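Local coordinates for protein putative tagatose-6-phosphate ketose/aldose isomerase (Escherichia coli, PDB 3C3J) that is of unconfirmed function but belongs to the SIS family, with two SIS domains in each chain and two chains in the assembly, at residues A10-W15 and A350-L355; S39-F44 and Y134-T139; V280-H285 and A310-S315. All coordinates share one frame; numbering follows the deposited sequence.

Interaction 1 (A10-W15 and A350-L355)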
loop_
_atom_site.group_PDB
_atom_site.type_symbol
_atom_site.label_atom_id
_atom_site.label_comp_id
_atom_site.label_asym_id
_atom_site.label_seq_id
_atom_site.Cartn_x
_atom_site.Cartn_y
_atom_site.Cartn_z
ATOM N N ALA A 10 -30.601 -16.687 -4.956
ATOM C CA ALA A 10 -30.147 -15.548 -4.160
ATOM C C ALA A 10 -31.239 -15.120 -3.161
ATOM O O ALA A 10 -31.929 -14.108 -3.346
ATOM C CB ALA A 10 -29.720 -14.385 -5.061
ATOM N N ALA A 11 -31.347 -15.878 -2.079
ATOM C CA ALA A 11 -32.411 -15.685 -1.063
ATOM C C ALA A 11 -32.393 -14.332 -0.313
ATOM O O ALA A 11 -33.419 -13.914 0.220
ATOM C CB ALA A 11 -32.408 -16.850 -0.080
ATOM N N THR A 12 -31.274 -13.609 -0.293
ATOM C CA THR A 12 -31.318 -12.239 0.220
ATOM C C THR A 12 -32.052 -11.255 -0.674
ATOM O O THR A 12 -32.345 -10.153 -0.239
ATOM C CB THR A 12 -29.929 -11.631 0.467
ATOM O OG1 THR A 12 -29.251 -11.458 -0.780
ATOM C CG2 THR A 12 -29.123 -12.507 1.423
ATOM N N GLY A 13 -32.311 -11.627 -1.917
ATOM C CA GLY A 13 -32.907 -10.727 -2.903
ATOM C C GLY A 13 -31.999 -9.604 -3.400
ATOM O O GLY A 13 -32.479 -8.669 -4.045
ATOM N N THR A 14 -30.695 -9.694 -3.120
ATOM C CA THR A 14 -29.749 -8.635 -3.449
ATOM C C THR A 14 -29.000 -8.971 -4.741
ATOM O O THR A 14 -28.733 -10.139 -5.032
ATOM C CB THR A 14 -28.728 -8.362 -2.286
ATOM O OG1 THR A 14 -27.895 -9.509 -2.053
ATOM C CG2 THR A 14 -29.467 -7.990 -0.972
ATOM N N TRP A 15 -28.677 -7.943 -5.512
ATOM C CA TRP A 15 -27.800 -8.086 -6.665
ATOM C C TRP A 15 -26.424 -8.578 -6.226
ATOM O O TRP A 15 -25.782 -9.324 -6.958
ATOM C CB TRP A 15 -27.629 -6.752 -7.404
ATOM C CG TRP A 15 -28.866 -6.257 -8.066
ATOM C CD1 TRP A 15 -29.537 -5.080 -7.817
ATOM C CD2 TRP A 15 -29.585 -6.917 -9.099
ATOM N NE1 TRP A 15 -30.638 -4.986 -8.644
ATOM C CE2 TRP A 15 -30.682 -6.097 -9.444
ATOM C CE3 TRP A 15 -29.400 -8.119 -9.790
ATOM C CZ2 TRP A 15 -31.597 -6.452 -10.432
ATOM C CZ3 TRP A 15 -30.321 -8.466 -10.789
ATOM C CH2 TRP A 15 -31.392 -7.630 -11.097
ATOM N N ALA A 350 -18.968 -9.786 4.321
ATOM C CA ALA A 350 -19.364 -8.393 4.239
ATOM C C ALA A 350 -20.857 -8.215 3.898
ATOM O O ALA A 350 -21.542 -7.377 4.499
ATOM C CB ALA A 350 -18.446 -7.649 3.217
ATOM N N LEU A 351 -21.354 -9.009 2.954
ATOM C CA LEU A 351 -22.760 -8.946 2.548
ATOM C C LEU A 351 -23.679 -9.229 3.753
ATOM O O LEU A 351 -24.646 -8.489 3.985
ATOM C CB LEU A 351 -23.018 -9.933 1.410
ATOM C CG LEU A 351 -24.470 -10.154 0.964
ATOM C CD1 LEU A 351 -25.106 -8.901 0.349
ATOM C CD2 LEU A 351 -24.584 -11.371 0.074
HETATM N N MSE A 352 -23.354 -10.269 4.532
HETATM C CA MSE A 352 -24.182 -10.687 5.672
HETATM C C MSE A 352 -24.043 -9.788 6.901
HETATM O O MSE A 352 -25.013 -9.599 7.645
HETATM C CB MSE A 352 -23.919 -12.155 6.020
HETATM C CG MSE A 352 -24.156 -13.124 4.864
HETATM SE SE MSE A 352 -25.876 -12.858 3.833
HETATM C CE MSE A 352 -25.863 -10.993 3.320
ATOM N N GLN A 353 -22.868 -9.210 7.108
ATOM C CA GLN A 353 -22.737 -8.161 8.110
ATOM C C GLN A 353 -23.642 -6.971 7.763
ATOM O O GLN A 353 -24.306 -6.417 8.635
ATOM C CB GLN A 353 -21.280 -7.695 8.221
ATOM C CG GLN A 353 -20.341 -8.729 8.838
ATOM C CD GLN A 353 -20.675 -9.038 10.282
ATOM O OE1 GLN A 353 -21.145 -10.135 10.609
ATOM N NE2 GLN A 353 -20.474 -8.064 11.146
ATOM N N SER A 354 -23.656 -6.588 6.489
ATOM C CA SER A 354 -24.451 -5.462 6.007
ATOM C C SER A 354 -25.931 -5.722 6.259
ATOM O O SER A 354 -26.649 -4.879 6.812
ATOM C CB SER A 354 -24.213 -5.278 4.506
ATOM O OG SER A 354 -24.934 -4.183 3.967
ATOM N N LEU A 355 -26.388 -6.898 5.848
ATOM C CA LEU A 355 -27.790 -7.249 6.013
ATOM C C LEU A 355 -28.162 -7.366 7.482
ATOM O O LEU A 355 -29.230 -6.884 7.895
ATOM C CB LEU A 355 -28.091 -8.549 5.278
ATOM C CG LEU A 355 -28.154 -8.370 3.765
ATOM C CD1 LEU A 355 -28.252 -9.704 3.072
ATOM C CD2 LEU A 355 -29.326 -7.454 3.382
#
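Thr-12 and Leu-355 make the tightest meeting between loop 10-15 and helix segment 350-355, with Thr-12 CG2 only 3.4 Å from Leu-355 CD1. The exact closeness is doubtful, because this leucine methyl is also modelled too near the end of Met-352. The two side chains approach at an oblique angle, and Thr-12 CB joins in against the same methyl. Thr-12 meets selenomethionine Met-352 tip to tip, CG2 facing SE at 4.1 Å. The threonine's chi1 of 67° sets OG1 between the backbone N and the carbonyl carbon; its methyl, anti to the carbonyl carbon, is the branch offered to the helix. Thr-12 OG1 is turned to the loop itself: it accepts from the hydroxyl of Thr-14 (OG1 to OG1, 2.7 Å) and, in an ST turn, from Thr-14 N at 3.3 Å. It is also hydrogen-bonded to Glu-17 OE1. The buried end of the contact is less close. Here Thr-14 and Leu-351 slide past each other in opposite directions, Thr-14 OG1 lying 3.7 Å from Leu-351 CD1, and Thr-14 CG2 is 4.4 Å from Leu-355 CD2. The solvent side is at Thr-12 and Leu-355, both partly exposed, where the loop bends into a type I turn closed by Gly-13 N to Ala-10 O. Thr-14 is the N-cap of helix 15-21, its OG1 bonded to Glu-17 N. That helix lays Thr-16, Glu-17 and Ile-20 against Leu-351, Pro-361 packs on both leucines, and another side of helix 335-356, at Ala-350, rests on helix 235-249.

Interaction 2 (S39-F44 and Y134-T139)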
loop_
_atom_site.group_PDB
_atom_site.type_symbol
_atom_site.label_atom_id
_atom_site.label_comp_id
_atom_site.label_asym_id
_atom_site.label_seq_id
_atom_site.Cartn_x
_atom_site.Cartn_y
_atom_site.Cartn_z
ATOM N N SER A 39 -5.590 -16.112 -30.594
ATOM C CA SER A 39 -4.657 -15.830 -31.687
ATOM C C SER A 39 -4.591 -14.308 -31.976
ATOM O O SER A 39 -3.510 -13.773 -32.224
ATOM C CB SER A 39 -4.974 -16.689 -32.906
ATOM O OG SER A 39 -6.000 -16.112 -33.661
ATOM N N ALA A 40 -5.725 -13.621 -31.879
ATOM C CA ALA A 40 -5.779 -12.147 -31.900
ATOM C C ALA A 40 -4.966 -11.495 -30.752
ATOM O O ALA A 40 -4.180 -10.539 -30.976
ATOM C CB ALA A 40 -7.223 -11.685 -31.827
ATOM N N LEU A 41 -5.161 -12.003 -29.534
ATOM C CA LEU A 41 -4.383 -11.559 -28.376
ATOM C C LEU A 41 -2.909 -11.717 -28.631
ATOM O O LEU A 41 -2.119 -10.796 -28.384
ATOM C CB LEU A 41 -4.723 -12.371 -27.139
ATOM C CG LEU A 41 -5.823 -11.838 -26.257
ATOM C CD1 LEU A 41 -6.208 -12.922 -25.258
ATOM C CD2 LEU A 41 -5.365 -10.509 -25.578
ATOM N N ASN A 42 -2.531 -12.908 -29.073
ATOM C CA ASN A 42 -1.134 -13.224 -29.304
ATOM C C ASN A 42 -0.537 -12.331 -30.387
ATOM O O ASN A 42 0.594 -11.888 -30.249
ATOM C CB ASN A 42 -0.941 -14.708 -29.663
ATOM C CG ASN A 42 -1.195 -15.639 -28.498
ATOM O OD1 ASN A 42 -1.427 -15.207 -27.361
ATOM N ND2 ASN A 42 -1.153 -16.938 -28.774
ATOM N N ASN A 43 -1.298 -12.039 -31.441
ATOM C CA ASN A 43 -0.826 -11.128 -32.492
ATOM C C ASN A 43 -0.547 -9.723 -31.964
ATOM O O ASN A 43 0.355 -9.032 -32.437
ATOM C CB ASN A 43 -1.849 -11.015 -33.618
ATOM C CG ASN A 43 -1.933 -12.274 -34.455
ATOM O OD1 ASN A 43 -1.135 -13.204 -34.288
ATOM N ND2 ASN A 43 -2.911 -12.312 -35.372
ATOM N N PHE A 44 -1.364 -9.289 -31.015
ATOM C CA PHE A 44 -1.213 -7.966 -30.433
ATOM C C PHE A 44 -0.044 -7.959 -29.461
ATOM O O PHE A 44 0.793 -7.049 -29.494
ATOM C CB PHE A 44 -2.489 -7.549 -29.714
ATOM C CG PHE A 44 -2.368 -6.234 -28.999
ATOM C CD1 PHE A 44 -2.210 -5.062 -29.709
ATOM C CD2 PHE A 44 -2.381 -6.179 -27.622
ATOM C CE1 PHE A 44 -2.096 -3.846 -29.032
ATOM C CE2 PHE A 44 -2.257 -4.990 -26.953
ATOM C CZ PHE A 44 -2.126 -3.820 -27.654
ATOM N N TYR A 134 1.010 1.397 -25.442
ATOM C CA TYR A 134 0.019 0.414 -25.866
ATOM C C TYR A 134 -0.935 0.178 -24.711
ATOM O O TYR A 134 -0.594 0.423 -23.555
ATOM C CB TYR A 134 0.663 -0.903 -26.286
ATOM C CG TYR A 134 1.754 -0.731 -27.307
ATOM C CD1 TYR A 134 1.464 -0.689 -28.669
ATOM C CD2 TYR A 134 3.079 -0.580 -26.903
ATOM C CE1 TYR A 134 2.473 -0.507 -29.599
ATOM C CE2 TYR A 134 4.115 -0.418 -27.842
ATOM C CZ TYR A 134 3.800 -0.381 -29.178
ATOM O OH TYR A 134 4.810 -0.188 -30.110
ATOM N N HIS A 135 -2.130 -0.277 -25.044
ATOM C CA HIS A 135 -3.228 -0.458 -24.066
ATOM C C HIS A 135 -3.921 -1.791 -24.220
ATOM O O HIS A 135 -4.212 -2.224 -25.358
ATOM C CB HIS A 135 -4.265 0.647 -24.232
ATOM C CG HIS A 135 -3.741 1.998 -23.916
ATOM N ND1 HIS A 135 -3.257 2.853 -24.884
ATOM C CD2 HIS A 135 -3.560 2.623 -22.733
ATOM C CE1 HIS A 135 -2.835 3.959 -24.302
ATOM N NE2 HIS A 135 -3.005 3.844 -22.998
ATOM N N LEU A 136 -4.203 -2.424 -23.078
ATOM C CA LEU A 136 -5.073 -3.581 -22.981
ATOM C C LEU A 136 -6.097 -3.330 -21.870
ATOM O O LEU A 136 -5.915 -3.754 -20.739
ATOM C CB LEU A 136 -4.272 -4.842 -22.682
ATOM C CG LEU A 136 -5.042 -6.182 -22.824
ATOM C CD1 LEU A 136 -4.853 -6.723 -24.214
ATOM C CD2 LEU A 136 -4.575 -7.195 -21.781
ATOM N N PRO A 137 -7.176 -2.608 -22.185
ATOM C CA PRO A 137 -8.239 -2.514 -21.191
ATOM C C PRO A 137 -8.952 -3.845 -20.964
ATOM O O PRO A 137 -9.189 -4.607 -21.911
ATOM C CB PRO A 137 -9.194 -1.476 -21.776
ATOM C CG PRO A 137 -8.462 -0.890 -22.950
ATOM C CD PRO A 137 -7.489 -1.868 -23.414
ATOM N N ILE A 138 -9.250 -4.123 -19.698
ATOM C CA ILE A 138 -10.021 -5.301 -19.299
ATOM C C ILE A 138 -11.214 -4.719 -18.563
ATOM O O ILE A 138 -11.074 -4.134 -17.469
ATOM C CB ILE A 138 -9.184 -6.258 -18.426
ATOM C CG1 ILE A 138 -7.966 -6.738 -19.221
ATOM C CG2 ILE A 138 -10.023 -7.447 -17.931
ATOM C CD1 ILE A 138 -6.981 -7.722 -18.479
ATOM N N THR A 139 -12.381 -4.853 -19.175
ATOM C CA THR A 139 -13.553 -4.074 -18.789
ATOM C C THR A 139 -14.878 -4.855 -18.947
ATOM O O THR A 139 -14.983 -5.772 -19.756
ATOM C CB THR A 139 -13.570 -2.727 -19.598
ATOM O OG1 THR A 139 -14.653 -1.897 -19.173
ATOM C CG2 THR A 139 -13.665 -2.979 -21.113
#
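The backbone nitrogen of Phe-44, whose ring packs on Tyr-134, His-135 and Leu-136, donates to Ala-40 O of its own helix at 3.1 Å, with a weak second bond to Leu-41 O. The contact is a helix-on-sheet layer of an SIS domain, an alpha/beta fold with a parallel sheet; the axes of helix segment 39-44 and strand segment 134-139 come within 11.6 Å and run roughly antiparallel, at 149°. Phe-44 reaches across toward the strand. Its CG is anti to the backbone N (chi1 176°), which starts the ring in that direction. The tip of the ring meets the backbone as well as side chains: CZ lies 3.5 Å from His-135 O and 4.3 Å from Tyr-134 CB. All its strand neighbours approach the ring obliquely. Tyr-134 meets the ring through CB; its hydroxyl is hydrogen-bonded to Glu-132. Leu-136, on the same side of the strand as Tyr-134, crosses the phenylalanine at a slant and Leu-41 at about a right angle. The side chain of His-135 starts away from the helix. The strand is held from both flanks, by backbone bonds of Tyr-134 and Leu-136 to strand 105-111 and of His-135 to Asn-155 and Phe-157. Phe-157 also touches Leu-41, and Phe-187 of helix 174-187 packs on Leu-136. One methyl, Leu-136 CD1, serves both helix residues, 4.1 Å from Leu-41 CD2 and 4.2 Å from Phe-44 CE2.

Interaction 3 (V280-H285 and A310-S315)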
loop_
_atom_site.group_PDB
_atom_site.type_symbol
_atom_site.label_atom_id
_atom_site.label_comp_id
_atom_site.label_asym_id
_atom_site.label_seq_id
_atom_site.Cartn_x
_atom_site.Cartn_y
_atom_site.Cartn_z
ATOM N N VAL A 280 -6.787 -14.405 9.054
ATOM C CA VAL A 280 -5.493 -14.660 8.438
ATOM C C VAL A 280 -5.670 -15.560 7.237
ATOM O O VAL A 280 -6.124 -16.705 7.368
ATOM C CB VAL A 280 -4.490 -15.280 9.430
ATOM C CG1 VAL A 280 -3.132 -15.532 8.744
ATOM C CG2 VAL A 280 -4.341 -14.378 10.674
ATOM N N PHE A 281 -5.297 -15.040 6.072
ATOM C CA PHE A 281 -5.253 -15.804 4.832
ATOM C C PHE A 281 -3.880 -16.521 4.743
ATOM O O PHE A 281 -2.865 -15.908 4.391
ATOM C CB PHE A 281 -5.415 -14.889 3.602
ATOM C CG PHE A 281 -6.726 -14.105 3.530
ATOM C CD1 PHE A 281 -7.886 -14.507 4.203
ATOM C CD2 PHE A 281 -6.807 -13.002 2.697
ATOM C CE1 PHE A 281 -9.053 -13.777 4.099
ATOM C CE2 PHE A 281 -7.975 -12.285 2.555
ATOM C CZ PHE A 281 -9.111 -12.673 3.240
ATOM N N VAL A 282 -3.848 -17.813 5.070
ATOM C CA VAL A 282 -2.599 -18.541 5.147
ATOM C C VAL A 282 -2.068 -18.934 3.757
ATOM O O VAL A 282 -2.784 -19.525 2.941
ATOM C CB VAL A 282 -2.763 -19.794 6.051
ATOM C CG1 VAL A 282 -1.446 -20.610 6.143
ATOM C CG2 VAL A 282 -3.236 -19.375 7.427
ATOM N N SER A 283 -0.807 -18.608 3.497
ATOM C CA SER A 283 -0.175 -18.956 2.231
ATOM C C SER A 283 -0.142 -20.463 2.012
ATOM O O SER A 283 -0.033 -21.233 2.963
ATOM C CB SER A 283 1.245 -18.367 2.147
ATOM O OG SER A 283 1.855 -18.691 0.908
ATOM N N SER A 284 -0.248 -20.864 0.749
ATOM C CA SER A 284 0.001 -22.243 0.313
ATOM C C SER A 284 1.462 -22.481 -0.056
ATOM O O SER A 284 1.869 -23.614 -0.350
ATOM C CB SER A 284 -0.880 -22.567 -0.896
ATOM O OG SER A 284 -0.551 -21.734 -1.988
ATOM N N HIS A 285 2.242 -21.412 -0.069
ATOM C CA HIS A 285 3.642 -21.523 -0.408
ATOM C C HIS A 285 4.377 -22.028 0.827
ATOM O O HIS A 285 4.235 -21.476 1.919
ATOM C CB HIS A 285 4.233 -20.201 -0.911
ATOM C CG HIS A 285 5.592 -20.352 -1.519
ATOM N ND1 HIS A 285 6.721 -20.584 -0.763
ATOM C CD2 HIS A 285 6.003 -20.304 -2.809
ATOM C CE1 HIS A 285 7.775 -20.679 -1.567
ATOM N NE2 HIS A 285 7.366 -20.507 -2.811
ATOM N N ALA A 310 -8.147 -18.401 11.199
ATOM C CA ALA A 310 -7.220 -18.797 10.152
ATOM C C ALA A 310 -8.019 -19.478 9.056
ATOM O O ALA A 310 -8.820 -20.389 9.335
ATOM C CB ALA A 310 -6.192 -19.748 10.683
ATOM N N ILE A 311 -7.788 -19.061 7.814
ATOM C CA ILE A 311 -8.312 -19.757 6.643
ATOM C C ILE A 311 -7.127 -20.389 5.905
ATOM O O ILE A 311 -6.188 -19.692 5.531
ATOM C CB ILE A 311 -9.128 -18.821 5.710
ATOM C CG1 ILE A 311 -10.188 -18.044 6.508
ATOM C CG2 ILE A 311 -9.790 -19.621 4.601
ATOM C CD1 ILE A 311 -10.981 -17.032 5.676
ATOM N N ALA A 312 -7.148 -21.717 5.745
ATOM C CA ALA A 312 -6.015 -22.447 5.174
ATOM C C ALA A 312 -6.421 -23.700 4.414
ATOM O O ALA A 312 -7.440 -24.319 4.724
ATOM C CB ALA A 312 -4.994 -22.807 6.264
ATOM N N ALA A 313 -5.576 -24.086 3.453
ATOM C CA ALA A 313 -5.721 -25.338 2.720
ATOM C C ALA A 313 -5.406 -26.555 3.590
ATOM O O ALA A 313 -6.046 -27.573 3.454
ATOM C CB ALA A 313 -4.832 -25.342 1.512
ATOM N N GLU A 314 -4.398 -26.443 4.458
ATOM C CA GLU A 314 -3.985 -27.529 5.346
ATOM C C GLU A 314 -4.171 -27.107 6.784
ATOM O O GLU A 314 -3.781 -26.001 7.157
ATOM C CB GLU A 314 -2.500 -27.813 5.222
ATOM C CG GLU A 314 -1.955 -28.139 3.863
ATOM C CD GLU A 314 -0.457 -28.501 3.971
ATOM O OE1 GLU A 314 -0.007 -28.798 5.111
ATOM O OE2 GLU A 314 0.270 -28.467 2.940
ATOM N N SER A 315 -4.740 -27.980 7.595
ATOM C CA SER A 315 -4.772 -27.741 9.022
ATOM C C SER A 315 -3.368 -27.993 9.597
ATOM O O SER A 315 -2.488 -28.537 8.928
ATOM C CB SER A 315 -5.817 -28.618 9.714
ATOM O OG SER A 315 -6.058 -28.128 11.021
HETATM O O HOH W 1 -3.608 -22.153 2.473
HETATM O O HOH W 2 1.446 -26.050 1.998
#
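Ile-311 N donates to Val-280 O at 2.9 Å, with an almost straight N-H...O angle of 178°, near the C-terminal end of a parallel ladder. In the next bond Val-282 N donates to Ile-311 O at 3.0 Å, so that the backbone of Ile-311 uses both its N-H and its carbonyl on segment 280-285. Side chains pack on both sides of these bonds. Val-282 sets CB and CG2 against the methyl of Ala-312, CB to CB 3.8 Å. On the other face Phe-281 and Ile-311 lie side by side; Phe-281 CG and Ile-311 CG1 both stand anti to their own carbonyl carbon (chi1 -61° and -51°), in keeping with side chains that point the same way. Ile-311 CD1 sits at the edge of the phenylalanine ring, near its plane, 4.1 Å from CE1. Past Val-282 the direct ladder ends and water takes over, one molecule donating to Val-282 O (2.8 Å) and accepting from Ala-313 N (2.9 Å). A second water donates to Glu-314 OE2 and, weakly, to Ser-284 O. The departing chain is fixed by Ser-283, whose OG accepts from His-285 N in an ST turn and is hydrogen-bonded to Asp-335 OD2; Asp-335 OD1 takes Ser-284 N. His-285 packs on Met-96 of the second subunit. These strands are the two arms of a beta-alpha-beta crossover: its helix 288-302 covers the face of Ala-310, while Phe-342 of helix 335-356 stacks on Phe-281 and also touches Ile-311, and helix 235-249 packs on Phe-281.

Overall arrangement
All three contacts are largely buried; in interaction 3 every touching residue is, while interactions 1 and 2 each include partly exposed ones. Interaction 3 alone joins two strands, through straight backbone bonds extended by water. Interaction 2 lays a helix over a strand of the other five-stranded parallel sheet by apolar side chains, on the opposite side of the chain's centre, with nearest atoms about 21 Å from interaction 3. Interaction 1 brings the N-terminal loop to helix 335-356 by van der Waals contact; its polar bonds stay on the N-terminal side, within the loop and to helix 15-21. Helix 335-356 serves twice, receiving that loop near its end and covering one face of the interaction 3 sheet nearer its start.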